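Rieske iron-sulfur protein soxF (Sulfolobus acidocaldarius, PDB 1JM1) carries a Rieske-type [2Fe-2S] cluster in its soluble domain and probably serves as an electron carrier in the respiratory chain. Local coordinates at residues A[6-18]-A[154-167]. Residues are numbered along the deposited sequence; the frame is centred on the assembly and turned at random.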
ATOM      1  N   GLY A   6       4.370 -10.083  13.751  1.00 19.09           N
ATOM      2  CA  GLY A   6       3.534 -10.092  12.592  1.00 17.59           C
ATOM      3  C   GLY A   6       3.483 -11.419  11.907  1.00 17.77           C
ATOM      4  O   GLY A   6       3.606 -12.486  12.558  1.00 22.52           O
ATOM      5  N   LEU A   7       3.265 -11.478  10.587  1.00 16.26           N
ATOM      6  CA  LEU A   7       3.228 -12.723   9.854  1.00 17.40           C
ATOM      7  C   LEU A   7       4.601 -13.088   9.349  1.00 16.33           C
ATOM      8  O   LEU A   7       5.341 -12.276   8.828  1.00 14.84           O
ATOM      9  CB  LEU A   7       2.316 -12.586   8.662  1.00 17.04           C
ATOM     10  CG  LEU A   7       0.841 -12.250   8.897  1.00 17.83           C
ATOM     11  CD1 LEU A   7       0.142 -11.920   7.586  1.00 19.06           C
ATOM     12  CD2 LEU A   7       0.243 -13.417   9.727  1.00 23.26           C
ATOM     13  N   ALA A   8       4.921 -14.389   9.523  1.00 18.90           N
ATOM     14  CA  ALA A   8       6.052 -15.015   8.838  1.00 17.04           C
ATOM     15  C   ALA A   8       7.335 -14.203   9.056  1.00 15.81           C
ATOM     16  O   ALA A   8       8.135 -14.044   8.145  1.00 15.09           O
ATOM     17  CB  ALA A   8       5.786 -15.268   7.409  1.00 18.25           C
ATOM     18  N   GLY A   9       7.583 -13.753  10.277  1.00 17.16           N
ATOM     19  CA  GLY A   9       8.826 -13.121  10.659  1.00 17.17           C
ATOM     20  C   GLY A   9       8.819 -11.566  10.606  1.00 15.89           C
ATOM     21  O   GLY A   9       9.794 -10.963  11.033  1.00 16.51           O
ATOM     22  N   PHE A  10       7.773 -10.980  10.064  1.00 13.40           N
ATOM     23  CA  PHE A  10       7.613  -9.550  10.040  1.00 12.66           C
ATOM     24  C   PHE A  10       7.251  -9.021  11.405  1.00 13.53           C
ATOM     25  O   PHE A  10       6.663  -9.754  12.222  1.00 15.08           O
ATOM     26  CB  PHE A  10       6.534  -9.125   9.086  1.00 12.18           C
ATOM     27  CG  PHE A  10       6.943  -9.002   7.630  1.00 11.19           C
ATOM     28  CD1 PHE A  10       7.079 -10.078   6.799  1.00 12.57           C
ATOM     29  CD2 PHE A  10       7.170  -7.740   7.094  1.00 11.42           C
ATOM     30  CE1 PHE A  10       7.401  -9.944   5.495  1.00 12.60           C
ATOM     31  CE2 PHE A  10       7.478  -7.614   5.735  1.00 11.48           C
ATOM     32  CZ  PHE A  10       7.591  -8.712   4.938  1.00 11.72           C
ATOM     33  N   PRO A  11       7.506  -7.745  11.677  1.00 13.48           N
ATOM     34  CA  PRO A  11       7.005  -7.085  12.903  1.00 14.26           C
ATOM     35  C   PRO A  11       5.541  -6.787  12.781  1.00 13.96           C
ATOM     36  O   PRO A  11       4.966  -6.672  11.689  1.00 14.19           O
ATOM     37  CB  PRO A  11       7.823  -5.814  12.951  1.00 15.57           C
ATOM     38  CG  PRO A  11       8.193  -5.507  11.529  1.00 15.00           C
ATOM     39  CD  PRO A  11       8.267  -6.804  10.824  1.00 14.40           C
ATOM     40  N   ARG A  12       4.894  -6.651  13.922  1.00 15.46           N
ATOM     41  CA  ARG A  12       3.545  -6.126  14.058  1.00 15.01           C
ATOM     42  C   ARG A  12       3.704  -4.662  14.463  1.00 15.73           C
ATOM     43  O   ARG A  12       4.159  -4.355  15.545  1.00 20.21           O
ATOM     44  CB  ARG A  12       2.800  -6.955  15.093  1.00 17.44           C
ATOM     45  CG  ARG A  12       1.369  -6.488  15.403  1.00 18.29           C
ATOM     46  CD  ARG A  12       0.728  -7.485  16.370  1.00 18.86           C
ATOM     47  NE  ARG A  12      -0.628  -7.079  16.743  1.00 20.55           N
ATOM     48  CZ  ARG A  12      -1.689  -7.411  16.042  1.00 21.02           C
ATOM     49  NH1 ARG A  12      -1.658  -8.133  14.919  1.00 21.19           N
ATOM     50  NH2 ARG A  12      -2.879  -6.976  16.490  1.00 24.56           N
ATOM     51  N   TYR A  13       3.330  -3.735  13.580  1.00 14.05           N
ATOM     52  CA  TYR A  13       3.519  -2.306  13.731  1.00 14.47           C
ATOM     53  C   TYR A  13       2.195  -1.594  13.717  1.00 13.61           C
ATOM     54  O   TYR A  13       1.427  -1.740  12.775  1.00 13.17           O
ATOM     55  CB  TYR A  13       4.404  -1.757  12.563  1.00 16.76           C
ATOM     56  CG  TYR A  13       4.427  -0.265  12.417  1.00 16.12           C
ATOM     57  CD1 TYR A  13       5.087   0.443  13.441  1.00 18.81           C
ATOM     58  CD2 TYR A  13       3.814   0.464  11.385  1.00 16.74           C
ATOM     59  CE1 TYR A  13       5.128   1.830  13.361  1.00 21.52           C
ATOM     60  CE2 TYR A  13       3.830   1.847  11.339  1.00 16.67           C
ATOM     61  CZ  TYR A  13       4.503   2.507  12.316  1.00 18.24           C
ATOM     62  OH  TYR A  13       4.486   3.925  12.276  1.00 21.60           O
ATOM     63  N   LYS A  14       1.902  -0.756  14.715  1.00 14.00           N
ATOM     64  CA  LYS A  14       0.689   0.017  14.721  1.00 13.25           C
ATOM     65  C   LYS A  14       0.774   1.184  13.761  1.00 13.55           C
ATOM     66  O   LYS A  14       1.619   2.085  13.920  1.00 17.44           O
ATOM     67  CB  LYS A  14       0.458   0.567  16.153  0.46 16.09           C
ATOM     68  CG  LYS A  14      -0.925   1.224  16.248  0.46 15.99           C
ATOM     69  CD  LYS A  14      -1.119   1.915  17.618  0.46 17.64           C
ATOM     70  CE  LYS A  14      -0.897   0.995  18.808  0.46 20.26           C
ATOM     71  NZ  LYS A  14      -1.313   1.664  20.068  0.46 34.20           N
ATOM     72  N   VAL A  15      -0.068   1.210  12.780  1.00 12.18           N
ATOM     73  CA  VAL A  15      -0.109   2.283  11.781  1.00 12.87           C
ATOM     74  C   VAL A  15      -0.873   3.480  12.317  1.00 12.92           C
ATOM     75  O   VAL A  15      -0.416   4.616  12.280  1.00 14.06           O
ATOM     76  CB  VAL A  15      -0.717   1.797  10.452  1.00 13.01           C
ATOM     77  CG1 VAL A  15      -0.800   2.977   9.464  1.00 14.37           C
ATOM     78  CG2 VAL A  15       0.091   0.696   9.852  1.00 14.35           C
ATOM     79  N   ALA A  16      -2.111   3.231  12.775  1.00 12.66           N
ATOM     80  CA  ALA A  16      -3.032   4.274  13.186  1.00 13.00           C
ATOM     81  C   ALA A  16      -4.235   3.607  13.837  1.00 12.76           C
ATOM     82  O   ALA A  16      -4.496   2.436  13.595  1.00 13.96           O
ATOM     83  CB  ALA A  16      -3.544   5.096  12.003  1.00 15.39           C
ATOM     84  N   ASN A  17      -5.001   4.370  14.613  1.00 12.84           N
ATOM     85  CA  ASN A  17      -6.306   3.920  15.036  1.00 12.25           C
ATOM     86  C   ASN A  17      -7.315   4.217  13.951  1.00 11.88           C
ATOM     87  O   ASN A  17      -7.192   5.221  13.236  1.00 12.87           O
ATOM     88  CB  ASN A  17      -6.665   4.656  16.356  1.00 13.16           C
ATOM     89  CG  ASN A  17      -7.918   4.063  16.984  1.00 12.55           C
ATOM     90  OD1 ASN A  17      -9.035   4.478  16.668  1.00 13.61           O
ATOM     91  ND2 ASN A  17      -7.712   3.101  17.859  1.00 13.41           N
ATOM     92  N   ILE A  18      -8.353   3.389  13.854  1.00 11.83           N
ATOM     93  CA  ILE A  18      -9.433   3.662  12.889  1.00 12.28           C
ATOM     94  C   ILE A  18      -9.982   5.051  13.023  1.00 12.03           C
ATOM     95  O   ILE A  18     -10.349   5.663  12.032  1.00 13.21           O
ATOM     96  CB  ILE A  18     -10.552   2.587  13.062  1.00 12.66           C
ATOM     97  CG1 ILE A  18     -11.636   2.708  12.006  1.00 14.41           C
ATOM     98  CG2 ILE A  18     -11.208   2.618  14.431  1.00 13.24           C
ATOM     99  CD1 ILE A  18     -11.118   2.393  10.591  1.00 16.13           C
ATOM    100  N   ASP A 154      -3.883  -5.924   9.871  1.00 12.67           N
ATOM    101  CA  ASP A 154      -4.692  -6.596  10.891  1.00 13.17           C
ATOM    102  C   ASP A 154      -5.342  -5.494  11.737  1.00 13.07           C
ATOM    103  O   ASP A 154      -4.634  -4.660  12.336  1.00 17.89           O
ATOM    104  CB  ASP A 154      -3.845  -7.513  11.727  1.00 14.59           C
ATOM    105  CG  ASP A 154      -4.605  -8.327  12.747  1.00 21.94           C
ATOM    106  OD1 ASP A 154      -5.810  -8.509  12.579  1.00 30.81           O
ATOM    107  OD2 ASP A 154      -3.964  -8.896  13.653  1.00 26.58           O
ATOM    108  N   TYR A 155      -6.630  -5.524  11.916  1.00 13.95           N
ATOM    109  CA  TYR A 155      -7.374  -4.599  12.745  1.00 13.17           C
ATOM    110  C   TYR A 155      -7.704  -5.304  14.072  1.00 12.17           C
ATOM    111  O   TYR A 155      -8.297  -6.372  14.084  1.00 14.35           O
ATOM    112  CB  TYR A 155      -8.656  -4.177  11.990  1.00 13.96           C
ATOM    113  CG  TYR A 155      -9.635  -3.386  12.797  1.00 13.06           C
ATOM    114  CD1 TYR A 155      -9.437  -2.021  13.102  1.00 13.96           C
ATOM    115  CD2 TYR A 155     -10.803  -3.952  13.231  1.00 12.20           C
ATOM    116  CE1 TYR A 155     -10.386  -1.302  13.815  1.00 15.19           C
ATOM    117  CE2 TYR A 155     -11.727  -3.241  13.957  1.00 13.58           C
ATOM    118  CZ  TYR A 155     -11.505  -1.946  14.295  1.00 14.43           C
ATOM    119  OH  TYR A 155     -12.376  -1.187  15.067  1.00 17.50           O
ATOM    120  N   ASP A 156      -7.332  -4.662  15.149  1.00 11.45           N
ATOM    121  CA  ASP A 156      -7.621  -5.147  16.498  1.00 11.81           C
ATOM    122  C   ASP A 156      -9.021  -4.619  16.870  1.00 11.33           C
ATOM    123  O   ASP A 156      -9.187  -3.429  17.141  1.00 11.63           O
ATOM    124  CB  ASP A 156      -6.564  -4.669  17.486  1.00 13.03           C
ATOM    125  CG  ASP A 156      -6.750  -5.218  18.868  1.00 15.92           C
ATOM    126  OD1 ASP A 156      -7.862  -5.596  19.238  1.00 17.99           O
ATOM    127  OD2 ASP A 156      -5.770  -5.291  19.634  1.00 20.14           O
ATOM    128  N   SER A 157      -9.992  -5.492  16.865  1.00 12.64           N
ATOM    129  CA  SER A 157     -11.366  -5.081  17.105  1.00 14.47           C
ATOM    130  C   SER A 157     -11.571  -4.604  18.575  1.00 14.16           C
ATOM    131  O   SER A 157     -12.551  -3.958  18.816  1.00 18.29           O
ATOM    132  CB  SER A 157     -12.273  -6.313  16.978  0.55 15.52           C
ATOM    133  OG  SER A 157     -11.983  -7.428  17.852  0.55 16.17           O
ATOM    134  N   SER A 158     -10.691  -4.957  19.477  1.00 14.73           N
ATOM    135  CA  SER A 158     -10.837  -4.505  20.877  1.00 15.57           C
ATOM    136  C   SER A 158     -10.474  -3.039  21.054  1.00 13.80           C
ATOM    137  O   SER A 158     -11.007  -2.351  21.918  1.00 15.07           O
ATOM    138  CB  SER A 158      -9.930  -5.404  21.762  0.53 16.28           C
ATOM    139  OG  SER A 158      -8.497  -5.247  21.798  0.53 18.90           O
ATOM    140  N   THR A 159      -9.500  -2.575  20.246  1.00 12.95           N
ATOM    141  CA  THR A 159      -8.895  -1.262  20.457  1.00 12.44           C
ATOM    142  C   THR A 159      -9.140  -0.304  19.327  1.00 11.93           C
ATOM    143  O   THR A 159      -8.952   0.907  19.499  1.00 12.43           O
ATOM    144  CB  THR A 159      -7.384  -1.358  20.685  1.00 13.37           C
ATOM    145  OG1 THR A 159      -6.843  -1.886  19.454  1.00 13.46           O
ATOM    146  CG2 THR A 159      -7.046  -2.291  21.849  1.00 16.61           C
ATOM    147  N   GLY A 160      -9.488  -0.809  18.141  1.00 11.45           N
ATOM    148  CA  GLY A 160      -9.596   0.026  16.953  1.00 11.72           C
ATOM    149  C   GLY A 160      -8.263   0.243  16.241  1.00 11.28           C
ATOM    150  O   GLY A 160      -8.246   0.940  15.218  1.00 11.87           O
ATOM    151  N   ASP A 161      -7.161  -0.297  16.726  1.00 11.67           N
ATOM    152  CA  ASP A 161      -5.870  -0.064  16.105  1.00 12.05           C
ATOM    153  C   ASP A 161      -5.685  -0.945  14.899  1.00 11.52           C
ATOM    154  O   ASP A 161      -6.029  -2.131  14.857  1.00 12.42           O
ATOM    155  CB  ASP A 161      -4.782  -0.292  17.133  1.00 13.89           C
ATOM    156  CG  ASP A 161      -4.714   0.841  18.178  1.00 14.43           C
ATOM    157  OD1 ASP A 161      -5.107   1.965  17.892  1.00 15.90           O
ATOM    158  OD2 ASP A 161      -4.244   0.497  19.288  1.00 17.35           O
ATOM    159  N   ILE A 162      -5.101  -0.329  13.866  1.00 11.71           N
ATOM    160  CA  ILE A 162      -4.730  -0.984  12.599  1.00 11.08           C
ATOM    161  C   ILE A 162      -3.244  -1.244  12.583  1.00 11.37           C
ATOM    162  O   ILE A 162      -2.454  -0.293  12.746  1.00 12.15           O
ATOM    163  CB  ILE A 162      -5.109  -0.078  11.397  1.00 11.14           C
ATOM    164  CG1 ILE A 162      -6.602   0.224  11.371  1.00 12.59           C
ATOM    165  CG2 ILE A 162      -4.638  -0.692  10.095  1.00 12.08           C
ATOM    166  CD1 ILE A 162      -6.977   1.445  10.536  1.00 15.65           C
ATOM    167  N   TYR A 163      -2.871  -2.495  12.405  1.00 11.38           N
ATOM    168  CA  TYR A 163      -1.481  -2.921  12.395  1.00 11.69           C
ATOM    169  C   TYR A 163      -1.070  -3.371  10.982  1.00 11.63           C
ATOM    170  O   TYR A 163      -1.853  -4.030  10.282  1.00 12.54           O
ATOM    171  CB  TYR A 163      -1.284  -4.118  13.333  1.00 13.13           C
ATOM    172  CG  TYR A 163      -1.432  -3.745  14.795  1.00 13.11           C
ATOM    173  CD1 TYR A 163      -2.661  -3.712  15.417  1.00 13.90           C
ATOM    174  CD2 TYR A 163      -0.334  -3.340  15.538  1.00 14.46           C
ATOM    175  CE1 TYR A 163      -2.755  -3.353  16.731  1.00 15.07           C
ATOM    176  CE2 TYR A 163      -0.431  -2.966  16.856  1.00 15.62           C
ATOM    177  CZ  TYR A 163      -1.661  -2.947  17.471  1.00 15.54           C
ATOM    178  OH  TYR A 163      -1.734  -2.601  18.771  1.00 19.19           O
ATOM    179  N   ALA A 164       0.170  -3.076  10.621  1.00 11.40           N
ATOM    180  CA  ALA A 164       0.824  -3.692   9.484  1.00 11.13           C
ATOM    181  C   ALA A 164       1.563  -4.931   9.987  1.00 11.09           C
ATOM    182  O   ALA A 164       2.257  -4.864  10.989  1.00 11.93           O
ATOM    183  CB  ALA A 164       1.803  -2.705   8.841  1.00 11.46           C
ATOM    184  N   VAL A 165       1.367  -6.044   9.286  1.00 11.16           N
ATOM    185  CA  VAL A 165       1.878  -7.355   9.748  1.00 11.83           C
ATOM    186  C   VAL A 165       2.643  -8.132   8.707  1.00 11.32           C
ATOM    187  O   VAL A 165       3.203  -9.185   9.035  1.00 12.54           O
ATOM    188  CB  VAL A 165       0.739  -8.203  10.356  1.00 12.66           C
ATOM    189  CG1 VAL A 165       0.153  -7.492  11.565  1.00 14.60           C
ATOM    190  CG2 VAL A 165      -0.325  -8.558   9.322  1.00 13.72           C
ATOM    191  N   GLY A 166       2.680  -7.691   7.450  1.00 10.68           N
ATOM    192  CA  GLY A 166       3.499  -8.360   6.465  1.00 10.93           C
ATOM    193  C   GLY A 166       3.351  -7.672   5.117  1.00 10.22           C
ATOM    194  O   GLY A 166       2.720  -6.645   5.014  1.00 10.53           O
ATOM    195  N   THR A 167       3.956  -8.281   4.088  1.00 10.08           N
ATOM    196  CA  THR A 167       3.730  -7.867   2.711  1.00  9.97           C
ATOM    197  C   THR A 167       3.534  -9.102   1.871  1.00  9.86           C
ATOM    198  O   THR A 167       3.969 -10.191   2.246  1.00 11.02           O
ATOM    199  CB  THR A 167       4.852  -6.984   2.128  1.00  9.95           C
ATOM    200  OG1 THR A 167       6.038  -7.758   1.942  1.00 10.57           O
ATOM    201  CG2 THR A 167       5.164  -5.805   3.036  1.00 10.96           C
TER
HETATM  202  O   HOH W   1      -3.236  -5.841  19.126  1.00 29.55           O
HETATM  203  O   HOH W   2      -5.733  -8.067  16.182  1.00 37.67           O
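Arg12 lays its guanidinium over one face of the Tyr163 ring, planes 21° apart and centres 4.1 Å apart, a cation-pi stack. Its chain, extended from CG to NE, runs along the ring, and the turn at chi4 (88°) sets the guanidinium flat on it. At the guanidinium edge, near its plane, NH1 forms a salt bridge with Asp154 OD2 (2.7 Å), met on the anti side of a steeply turned carboxylate. One water bridges NH2 to Asp156 OD2, another, with longer bonds, NH2 to Asp154 OD2; together these partners fix the group's rotation. Further along, Asp161 OD1 takes Asn17 ND2 (2.8 Å) from above its carboxylate plane; a weak salt-bridged bond from Lys14 NZ to OD2 (3.2 Å) is less certain, Lys14 having a second conformer. Asn17 ND2 also donates to Thr159 O, and Asn17 OD1 caps Gln19 N at the start of helix 18-28. At the other end, Gly166 CA sits over the Phe10 ring face, 3.8 Å from its centroid. Strands 13-17 and 161-167 pair antiparallel, with a classic beta bulge where Val15 and Ala16 face Ile162. Strand 161-167 is central in this three-stranded sheet, between 13-17 and 151-155; Val15 and Ala164 pack on Phe35 of strand 32-36, Ile18 and Ile162 on Ile87 of strand 87-91.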